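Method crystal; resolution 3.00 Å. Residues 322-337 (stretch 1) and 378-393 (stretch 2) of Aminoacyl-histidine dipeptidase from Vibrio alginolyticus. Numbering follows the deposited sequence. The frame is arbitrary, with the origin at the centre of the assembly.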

ATOM      1  N   GLN A 322      -1.012 -10.590 -33.816  1.00 69.85           N
ATOM      2  CA  GLN A 322      -2.106  -9.667 -33.965  1.00 69.05           C
ATOM      3  C   GLN A 322      -2.920  -9.498 -32.680  1.00 67.70           C
ATOM      4  O   GLN A 322      -2.981  -8.376 -32.136  1.00 67.96           O
ATOM      5  CB  GLN A 322      -2.944 -10.035 -35.187  1.00 89.44           C
ATOM      6  CG  GLN A 322      -2.087  -9.938 -36.451  1.00 92.20           C
ATOM      7  CD  GLN A 322      -2.867  -9.994 -37.757  1.00 96.28           C
ATOM      8  OE1 GLN A 322      -3.954 -10.589 -37.832  1.00 98.44           O
ATOM      9  NE2 GLN A 322      -2.298  -9.387 -38.808  1.00 96.16           N
ATOM     10  N   ARG A 323      -3.473 -10.604 -32.165  1.00 72.48           N
ATOM     11  CA  ARG A 323      -4.366 -10.561 -30.989  1.00 70.24           C
ATOM     12  C   ARG A 323      -3.699 -10.051 -29.703  1.00 68.70           C
ATOM     13  O   ARG A 323      -4.312  -9.332 -28.919  1.00 68.13           O
ATOM     14  CB  ARG A 323      -5.096 -11.897 -30.782  1.00 70.76           C
ATOM     15  CG  ARG A 323      -4.264 -13.035 -30.220  1.00 70.55           C
ATOM     16  CD  ARG A 323      -4.877 -14.413 -30.547  1.00 70.85           C
ATOM     17  NE  ARG A 323      -4.042 -15.480 -30.007  1.00 70.34           N
ATOM     18  CZ  ARG A 323      -4.128 -15.913 -28.756  1.00 70.67           C
ATOM     19  NH1 ARG A 323      -5.030 -15.396 -27.931  1.00 71.43           N
ATOM     20  NH2 ARG A 323      -3.314 -16.864 -28.327  1.00 70.14           N
ATOM     21  N   PHE A 324      -2.437 -10.399 -29.511  1.00 70.91           N
ATOM     22  CA  PHE A 324      -1.719  -9.920 -28.352  1.00 69.69           C
ATOM     23  C   PHE A 324      -1.560  -8.404 -28.452  1.00 69.48           C
ATOM     24  O   PHE A 324      -1.822  -7.676 -27.487  1.00 69.39           O
ATOM     25  CB  PHE A 324      -0.356 -10.615 -28.219  1.00 51.31           C
ATOM     26  CG  PHE A 324       0.595  -9.915 -27.288  1.00 49.76           C
ATOM     27  CD1 PHE A 324       0.297  -9.761 -25.954  1.00 48.59           C
ATOM     28  CD2 PHE A 324       1.790  -9.391 -27.761  1.00 48.64           C
ATOM     29  CE1 PHE A 324       1.189  -9.111 -25.115  1.00 49.85           C
ATOM     30  CE2 PHE A 324       2.686  -8.745 -26.927  1.00 47.11           C
ATOM     31  CZ  PHE A 324       2.397  -8.604 -25.611  1.00 48.31           C
ATOM     32  N   ILE A 325      -1.130  -7.929 -29.614  1.00 77.35           N
ATOM     33  CA  ILE A 325      -0.906  -6.494 -29.757  1.00 76.83           C
ATOM     34  C   ILE A 325      -2.206  -5.667 -29.635  1.00 76.47           C
ATOM     35  O   ILE A 325      -2.230  -4.671 -28.888  1.00 77.06           O
ATOM     36  CB  ILE A 325      -0.114  -6.132 -31.017  1.00 70.97           C
ATOM     37  CG1 ILE A 325       1.375  -6.099 -30.699  1.00 69.40           C
ATOM     38  CG2 ILE A 325      -0.522  -4.760 -31.534  1.00 71.30           C
ATOM     39  CD1 ILE A 325       2.027  -7.470 -30.534  1.00 79.15           C
ATOM     40  N   ALA A 326      -3.273  -6.073 -30.332  1.00 46.95           N
ATOM     41  CA  ALA A 326      -4.566  -5.404 -30.154  1.00 45.70           C
ATOM     42  C   ALA A 326      -4.951  -5.365 -28.671  1.00 45.11           C
ATOM     43  O   ALA A 326      -5.408  -4.337 -28.153  1.00 44.32           O
ATOM     44  CB  ALA A 326      -5.638  -6.079 -30.970  1.00 31.22           C
ATOM     45  N   ALA A 327      -4.728  -6.493 -27.997  1.00 64.99           N
ATOM     46  CA  ALA A 327      -5.067  -6.647 -26.600  1.00 64.82           C
ATOM     47  C   ALA A 327      -4.271  -5.622 -25.823  1.00 64.67           C
ATOM     48  O   ALA A 327      -4.849  -4.713 -25.226  1.00 65.30           O
ATOM     49  CB  ALA A 327      -4.771  -8.055 -26.120  1.00 69.30           C
ATOM     50  N   LEU A 328      -2.951  -5.725 -25.876  1.00 47.19           N
ATOM     51  CA  LEU A 328      -2.111  -4.791 -25.158  1.00 47.07           C
ATOM     52  C   LEU A 328      -2.543  -3.338 -25.417  1.00 47.61           C
ATOM     53  O   LEU A 328      -2.671  -2.550 -24.481  1.00 48.23           O
ATOM     54  CB  LEU A 328      -0.652  -5.008 -25.535  1.00 62.74           C
ATOM     55  CG  LEU A 328       0.349  -4.079 -24.851  1.00 62.84           C
ATOM     56  CD1 LEU A 328       0.080  -4.000 -23.326  1.00 62.56           C
ATOM     57  CD2 LEU A 328       1.797  -4.472 -25.176  1.00 62.02           C
ATOM     58  N   ASN A 329      -2.801  -2.997 -26.676  1.00 61.64           N
ATOM     59  CA  ASN A 329      -3.207  -1.649 -27.030  1.00 61.67           C
ATOM     60  C   ASN A 329      -4.590  -1.215 -26.537  1.00 61.87           C
ATOM     61  O   ASN A 329      -4.761  -0.089 -26.035  1.00 61.76           O
ATOM     62  CB  ASN A 329      -3.164  -1.487 -28.535  1.00 48.61           C
ATOM     63  CG  ASN A 329      -2.913  -0.070 -28.945  1.00 48.16           C
ATOM     64  OD1 ASN A 329      -3.756   0.537 -29.580  1.00 48.25           O
ATOM     65  ND2 ASN A 329      -1.745   0.477 -28.578  1.00 47.17           N
ATOM     66  N   ALA A 330      -5.574  -2.094 -26.713  1.00 62.18           N
ATOM     67  CA  ALA A 330      -6.942  -1.787 -26.323  1.00 62.66           C
ATOM     68  C   ALA A 330      -6.981  -1.593 -24.827  1.00 63.17           C
ATOM     69  O   ALA A 330      -7.516  -0.622 -24.314  1.00 63.82           O
ATOM     70  CB  ALA A 330      -7.880  -2.908 -26.730  1.00 38.92           C
ATOM     71  N   CYS A 331      -6.369  -2.533 -24.134  1.00 61.56           N
ATOM     72  CA  CYS A 331      -6.378  -2.609 -22.681  1.00 61.40           C
ATOM     73  C   CYS A 331      -6.203  -1.248 -21.955  1.00 60.72           C
ATOM     74  O   CYS A 331      -5.262  -0.517 -22.230  1.00 60.96           O
ATOM     75  CB  CYS A 331      -5.306  -3.634 -22.292  1.00 70.78           C
ATOM     76  SG  CYS A 331      -5.006  -3.839 -20.572  1.00 72.95           S
ATOM     77  N   PRO A 332      -7.121  -0.907 -21.039  1.00 56.84           N
ATOM     78  CA  PRO A 332      -7.028   0.330 -20.267  1.00 56.91           C
ATOM     79  C   PRO A 332      -5.802   0.353 -19.373  1.00 57.03           C
ATOM     80  O   PRO A 332      -5.264  -0.699 -19.053  1.00 57.20           O
ATOM     81  CB  PRO A 332      -8.282   0.301 -19.404  1.00 49.53           C
ATOM     82  CG  PRO A 332      -8.636  -1.130 -19.327  1.00 49.58           C
ATOM     83  CD  PRO A 332      -8.320  -1.671 -20.669  1.00 49.94           C
ATOM     84  N   ASN A 333      -5.362   1.550 -18.993  1.00 65.19           N
ATOM     85  CA  ASN A 333      -4.196   1.733 -18.131  1.00 65.19           C
ATOM     86  C   ASN A 333      -4.164   3.136 -17.541  1.00 65.02           C
ATOM     87  O   ASN A 333      -4.621   4.082 -18.174  1.00 65.36           O
ATOM     88  CB  ASN A 333      -2.887   1.462 -18.880  1.00 56.08           C
ATOM     89  CG  ASN A 333      -1.679   1.504 -17.955  1.00 57.25           C
ATOM     90  OD1 ASN A 333      -1.661   0.846 -16.916  1.00 58.65           O
ATOM     91  ND2 ASN A 333      -0.673   2.287 -18.318  1.00 57.34           N
ATOM     92  N   GLY A 334      -3.614   3.268 -16.338  1.00 58.07           N
ATOM     93  CA  GLY A 334      -3.554   4.551 -15.664  1.00 58.10           C
ATOM     94  C   GLY A 334      -4.762   4.753 -14.784  1.00 58.41           C
ATOM     95  O   GLY A 334      -5.191   3.824 -14.109  1.00 58.59           O
ATOM     96  N   VAL A 335      -5.313   5.966 -14.788  1.00 63.40           N
ATOM     97  CA  VAL A 335      -6.463   6.319 -13.940  1.00 63.79           C
ATOM     98  C   VAL A 335      -7.752   5.989 -14.667  1.00 65.11           C
ATOM     99  O   VAL A 335      -7.903   6.304 -15.823  1.00 65.71           O
ATOM    100  CB  VAL A 335      -6.461   7.830 -13.591  1.00 41.65           C
ATOM    101  CG1 VAL A 335      -7.589   8.178 -12.620  1.00 39.82           C
ATOM    102  CG2 VAL A 335      -5.112   8.248 -13.036  1.00 40.41           C
ATOM    103  N   MET A 336      -8.702   5.369 -14.006  1.00 59.14           N
ATOM    104  CA  MET A 336      -9.977   5.141 -14.672  1.00 60.66           C
ATOM    105  C   MET A 336     -11.011   6.204 -14.311  1.00 61.67           C
ATOM    106  O   MET A 336     -11.895   6.517 -15.099  1.00 61.36           O
ATOM    107  CB  MET A 336     -10.457   3.719 -14.393  1.00 71.06           C
ATOM    108  CG  MET A 336      -9.563   2.652 -14.989  1.00 71.32           C
ATOM    109  SD  MET A 336      -9.638   2.713 -16.777  1.00 73.25           S
ATOM    110  CE  MET A 336      -8.055   3.434 -17.174  1.00 75.33           C
ATOM    111  N   ARG A 337     -10.899   6.752 -13.108  1.00 79.49           N
ATOM    112  CA  ARG A 337     -11.924   7.643 -12.577  1.00 81.53           C
ATOM    113  C   ARG A 337     -11.417   8.368 -11.346  1.00 82.01           C
ATOM    114  O   ARG A 337     -10.826   7.760 -10.465  1.00 82.49           O
ATOM    115  CB  ARG A 337     -13.179   6.827 -12.216  1.00 74.35           C
ATOM    116  CG  ARG A 337     -14.349   7.692 -11.774  1.00 75.53           C
ATOM    117  CD  ARG A 337     -15.696   6.953 -11.774  1.00 75.59           C
ATOM    118  NE  ARG A 337     -16.803   7.917 -11.724  1.00 78.86           N
ATOM    119  CZ  ARG A 337     -17.072   8.722 -10.689  1.00 80.20           C
ATOM    120  NH1 ARG A 337     -18.095   9.570 -10.756  1.00 80.23           N
ATOM    121  NH2 ARG A 337     -16.314   8.699  -9.589  1.00 79.96           N
ATOM    122  N   GLN A 378     -15.794  -3.246 -11.844  1.00 60.17           N
ATOM    123  CA  GLN A 378     -16.055  -2.622 -13.115  1.00 59.72           C
ATOM    124  C   GLN A 378     -14.829  -2.866 -14.006  1.00 58.49           C
ATOM    125  O   GLN A 378     -14.957  -3.474 -15.077  1.00 58.80           O
ATOM    126  CB  GLN A 378     -16.331  -1.131 -12.908  1.00 90.44           C
ATOM    127  CG  GLN A 378     -16.811  -0.367 -14.140  1.00 93.65           C
ATOM    128  CD  GLN A 378     -15.690   0.426 -14.849  1.00 99.03           C
ATOM    129  OE1 GLN A 378     -14.910  -0.127 -15.654  1.00 99.98           O
ATOM    130  NE2 GLN A 378     -15.622   1.739 -14.562  1.00100.09           N
ATOM    131  N   VAL A 379     -13.650  -2.464 -13.531  1.00 42.54           N
ATOM    132  CA  VAL A 379     -12.397  -2.626 -14.268  1.00 41.34           C
ATOM    133  C   VAL A 379     -12.021  -4.077 -14.568  1.00 41.21           C
ATOM    134  O   VAL A 379     -11.486  -4.367 -15.627  1.00 40.70           O
ATOM    135  CB  VAL A 379     -11.190  -1.917 -13.576  1.00 49.40           C
ATOM    136  CG1 VAL A 379      -9.905  -2.063 -14.405  1.00 49.00           C
ATOM    137  CG2 VAL A 379     -11.465  -0.445 -13.359  1.00 47.82           C
ATOM    138  N   GLU A 380     -12.270  -4.989 -13.645  1.00 56.90           N
ATOM    139  CA  GLU A 380     -11.917  -6.376 -13.897  1.00 58.12           C
ATOM    140  C   GLU A 380     -12.689  -6.821 -15.140  1.00 57.49           C
ATOM    141  O   GLU A 380     -12.134  -7.480 -16.036  1.00 57.72           O
ATOM    142  CB  GLU A 380     -12.262  -7.275 -12.708  1.00 76.65           C
ATOM    143  CG  GLU A 380     -11.560  -6.991 -11.375  1.00 79.30           C
ATOM    144  CD  GLU A 380     -12.181  -7.778 -10.169  1.00 80.88           C
ATOM    145  OE1 GLU A 380     -12.833  -8.836 -10.407  1.00 85.83           O
ATOM    146  OE2 GLU A 380     -12.014  -7.346  -8.982  1.00 84.80           O
ATOM    147  N   GLY A 381     -13.963  -6.430 -15.199  1.00 50.75           N
ATOM    148  CA  GLY A 381     -14.844  -6.822 -16.271  1.00 50.27           C
ATOM    149  C   GLY A 381     -14.364  -6.340 -17.617  1.00 50.37           C
ATOM    150  O   GLY A 381     -14.511  -7.033 -18.602  1.00 50.58           O
ATOM    151  N   MET A 382     -13.788  -5.147 -17.659  1.00 56.74           N
ATOM    152  CA  MET A 382     -13.208  -4.607 -18.888  1.00 57.55           C
ATOM    153  C   MET A 382     -12.002  -5.364 -19.359  1.00 56.95           C
ATOM    154  O   MET A 382     -11.838  -5.553 -20.552  1.00 56.97           O
ATOM    155  CB  MET A 382     -12.757  -3.185 -18.681  1.00 70.38           C
ATOM    156  CG  MET A 382     -13.877  -2.211 -18.531  1.00 71.97           C
ATOM    157  SD  MET A 382     -13.183  -0.567 -18.620  1.00 73.72           S
ATOM    158  CE  MET A 382     -12.104  -0.658 -20.082  1.00 70.68           C
ATOM    159  N   LEU A 383     -11.136  -5.749 -18.427  1.00 58.00           N
ATOM    160  CA  LEU A 383     -10.022  -6.616 -18.737  1.00 58.22           C
ATOM    161  C   LEU A 383     -10.500  -7.933 -19.330  1.00 58.86           C
ATOM    162  O   LEU A 383      -9.909  -8.440 -20.297  1.00 59.02           O
ATOM    163  CB  LEU A 383      -9.223  -6.917 -17.490  1.00 51.43           C
ATOM    164  CG  LEU A 383      -8.298  -5.823 -16.995  1.00 52.17           C
ATOM    165  CD1 LEU A 383      -7.385  -6.385 -15.913  1.00 50.59           C
ATOM    166  CD2 LEU A 383      -7.492  -5.176 -18.164  1.00 52.43           C
ATOM    167  N   GLN A 384     -11.564  -8.482 -18.747  1.00 46.38           N
ATOM    168  CA  GLN A 384     -12.140  -9.729 -19.213  1.00 46.81           C
ATOM    169  C   GLN A 384     -12.747  -9.575 -20.605  1.00 46.36           C
ATOM    170  O   GLN A 384     -12.612 -10.456 -21.460  1.00 46.29           O
ATOM    171  CB  GLN A 384     -13.189 -10.167 -18.220  1.00 82.44           C
ATOM    172  CG  GLN A 384     -13.846 -11.514 -18.476  1.00 86.28           C
ATOM    173  CD  GLN A 384     -15.140 -11.666 -17.657  1.00 91.40           C
ATOM    174  OE1 GLN A 384     -15.951 -12.560 -17.920  1.00 94.63           O
ATOM    175  NE2 GLN A 384     -15.339 -10.779 -16.670  1.00 92.07           N
ATOM    176  N   SER A 385     -13.413  -8.449 -20.835  1.00 54.35           N
ATOM    177  CA  SER A 385     -13.935  -8.129 -22.152  1.00 53.88           C
ATOM    178  C   SER A 385     -12.806  -8.199 -23.188  1.00 53.88           C
ATOM    179  O   SER A 385     -12.937  -8.861 -24.215  1.00 53.68           O
ATOM    180  CB  SER A 385     -14.586  -6.746 -22.132  1.00 52.52           C
ATOM    181  OG  SER A 385     -15.718  -6.705 -21.273  1.00 51.53           O
ATOM    182  N   VAL A 386     -11.690  -7.530 -22.895  1.00 55.84           N
ATOM    183  CA  VAL A 386     -10.501  -7.574 -23.742  1.00 55.60           C
ATOM    184  C   VAL A 386     -10.026  -9.003 -23.859  1.00 56.30           C
ATOM    185  O   VAL A 386     -10.020  -9.551 -24.957  1.00 56.29           O
ATOM    186  CB  VAL A 386      -9.361  -6.734 -23.177  1.00 51.58           C
ATOM    187  CG1 VAL A 386      -8.218  -6.680 -24.157  1.00 50.77           C
ATOM    188  CG2 VAL A 386      -9.844  -5.357 -22.896  1.00 51.47           C
ATOM    189  N   ALA A 387      -9.650  -9.598 -22.720  1.00 56.38           N
ATOM    190  CA  ALA A 387      -9.206 -11.003 -22.629  1.00 56.78           C
ATOM    191  C   ALA A 387     -10.046 -11.934 -23.500  1.00 57.21           C
ATOM    192  O   ALA A 387      -9.493 -12.711 -24.281  1.00 57.21           O
ATOM    193  CB  ALA A 387      -9.204 -11.484 -21.171  1.00 62.53           C
ATOM    194  N   GLU A 388     -11.373 -11.844 -23.362  1.00 64.07           N
ATOM    195  CA  GLU A 388     -12.329 -12.552 -24.222  1.00 65.16           C
ATOM    196  C   GLU A 388     -12.071 -12.268 -25.717  1.00 64.90           C
ATOM    197  O   GLU A 388     -11.674 -13.171 -26.473  1.00 65.36           O
ATOM    198  CB  GLU A 388     -13.740 -12.099 -23.870  1.00 67.58           C
ATOM    199  CG  GLU A 388     -14.776 -13.189 -23.703  1.00 71.09           C
ATOM    200  CD  GLU A 388     -15.408 -13.115 -22.304  1.00 75.91           C
ATOM    201  OE1 GLU A 388     -16.217 -12.175 -22.065  1.00 76.32           O
ATOM    202  OE2 GLU A 388     -15.065 -13.977 -21.444  1.00 76.99           O
ATOM    203  N   LEU A 389     -12.273 -11.014 -26.130  1.00 44.73           N
ATOM    204  CA  LEU A 389     -12.064 -10.610 -27.502  1.00 43.93           C
ATOM    205  C   LEU A 389     -10.757 -11.071 -28.087  1.00 43.80           C
ATOM    206  O   LEU A 389     -10.638 -11.127 -29.281  1.00 43.93           O
ATOM    207  CB  LEU A 389     -12.092  -9.102 -27.610  1.00 49.65           C
ATOM    208  CG  LEU A 389     -13.429  -8.389 -27.511  1.00 50.04           C
ATOM    209  CD1 LEU A 389     -13.211  -6.896 -27.588  1.00 49.60           C
ATOM    210  CD2 LEU A 389     -14.403  -8.834 -28.595  1.00 50.77           C
ATOM    211  N   ALA A 390      -9.775 -11.388 -27.257  1.00 63.35           N
ATOM    212  CA  ALA A 390      -8.430 -11.692 -27.733  1.00 64.20           C
ATOM    213  C   ALA A 390      -8.130 -13.181 -27.766  1.00 65.09           C
ATOM    214  O   ALA A 390      -7.068 -13.598 -28.264  1.00 65.18           O
ATOM    215  CB  ALA A 390      -7.384 -10.977 -26.865  1.00 57.50           C
ATOM    216  N   GLY A 391      -9.053 -13.975 -27.217  1.00 78.38           N
ATOM    217  CA  GLY A 391      -8.848 -15.413 -27.053  1.00 79.44           C
ATOM    218  C   GLY A 391      -7.792 -15.752 -26.010  1.00 80.29           C
ATOM    219  O   GLY A 391      -7.144 -16.799 -26.098  1.00 80.72           O
ATOM    220  N   ALA A 392      -7.621 -14.872 -25.021  1.00 53.07           N
ATOM    221  CA  ALA A 392      -6.631 -15.052 -23.961  1.00 53.47           C
ATOM    222  C   ALA A 392      -7.328 -15.345 -22.641  1.00 54.08           C
ATOM    223  O   ALA A 392      -8.552 -15.254 -22.546  1.00 54.03           O
ATOM    224  CB  ALA A 392      -5.796 -13.818 -23.843  1.00 42.60           C
ATOM    225  N   GLN A 393      -6.552 -15.682 -21.615  1.00 67.70           N
ATOM    226  CA  GLN A 393      -7.122 -15.989 -20.308  1.00 68.78           C
ATOM    227  C   GLN A 393      -6.668 -14.994 -19.243  1.00 67.87           C
ATOM    228  O   GLN A 393      -5.507 -14.613 -19.218  1.00 67.90           O
ATOM    229  CB  GLN A 393      -6.719 -17.408 -19.922  1.00102.28           C
ATOM    230  CG  GLN A 393      -7.550 -18.051 -18.810  1.00104.60           C
ATOM    231  CD  GLN A 393      -6.909 -19.371 -18.316  1.00105.85           C
ATOM    232  OE1 GLN A 393      -7.016 -20.424 -18.983  1.00109.84           O
ATOM    233  NE2 GLN A 393      -6.225 -19.313 -17.149  1.00108.04           N
TER

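Stretch 1 is the end of a helix, residues 322-330, then a short loop and the start of a strand at Gly 334. Stretch 2 is mostly the last part of a helix that begins before Gln 378, followed by a turn at Gly 391. The two run in opposite senses: Arg 323 lies near Ala 390, their CA atoms 5.3 Å apart, while Met 336 lies near Val 379, their CA atoms 8.1 Å apart. The contact buries 515 Å², both sides summed.

Arg 323 makes the polar part of the contact. Its NH1 donates a hydrogen bond to Ala 390 O at 2.7 Å. The angle at the hydrogen is 158°, and the acceptor lies near the guanidinium plane, at its edge. A second bond, from Arg 323 NH1 to Gly 391 O at 3.1 Å, is weak; its angle is 122°. Both acceptors lie at the C-terminal end of the helix, where carbonyls often lack a partner one turn on. Gly 391 has positive phi and forms a Schellman motif, in which Ala 392 N bonds back to Ala 387 O at 3.0 Å. Positive phi itself favours glycine. An ideal CB on Gly 391 would lie 3.5 Å from Arg 323 NH1, which is close but not a clear clash.

Phe 324 points away from stretch 2 and is buried elsewhere in the structure. One turn on from Arg 323, Ala 327 meets two residues. Its CB is 4.0 Å from Ala 390 CB and 4.2 Å from Val 386 CG1. The backbone takes part too, with Ala 327 CA 4.0 Å from Val 386 CG1. The two alanines meet methyl to methyl, and Val 386 covers the backbone beside them. Leu 328 points away.

Cys 331 is the first residue to leave helical phi/psi, though its N still bonds to Ala 327 O at 2.9 Å. Its CB points sideways, yet SG reaches Leu 383 CD2 at 3.7 Å. This is an apolar contact between buried side chains. The CB of Leu 383 also points sideways, but the end of its side chain comes nearer.

Pro 332 points toward stretch 2. Its CG packs against Met 382 CE at 3.6 Å and lies 4.4 Å from Leu 383 CD2. All of these are carbon atoms, so the contact is van der Waals in kind.

Asn 333, Gly 334 and Val 335 do not touch stretch 2. The backbone angles of Gly 334 (92/-139) call for glycine by themselves. Contact resumes at Met 336, whose CG lies 4.0 Å from Val 379 CG2. This apolar pair is the contact between the strand and the helix.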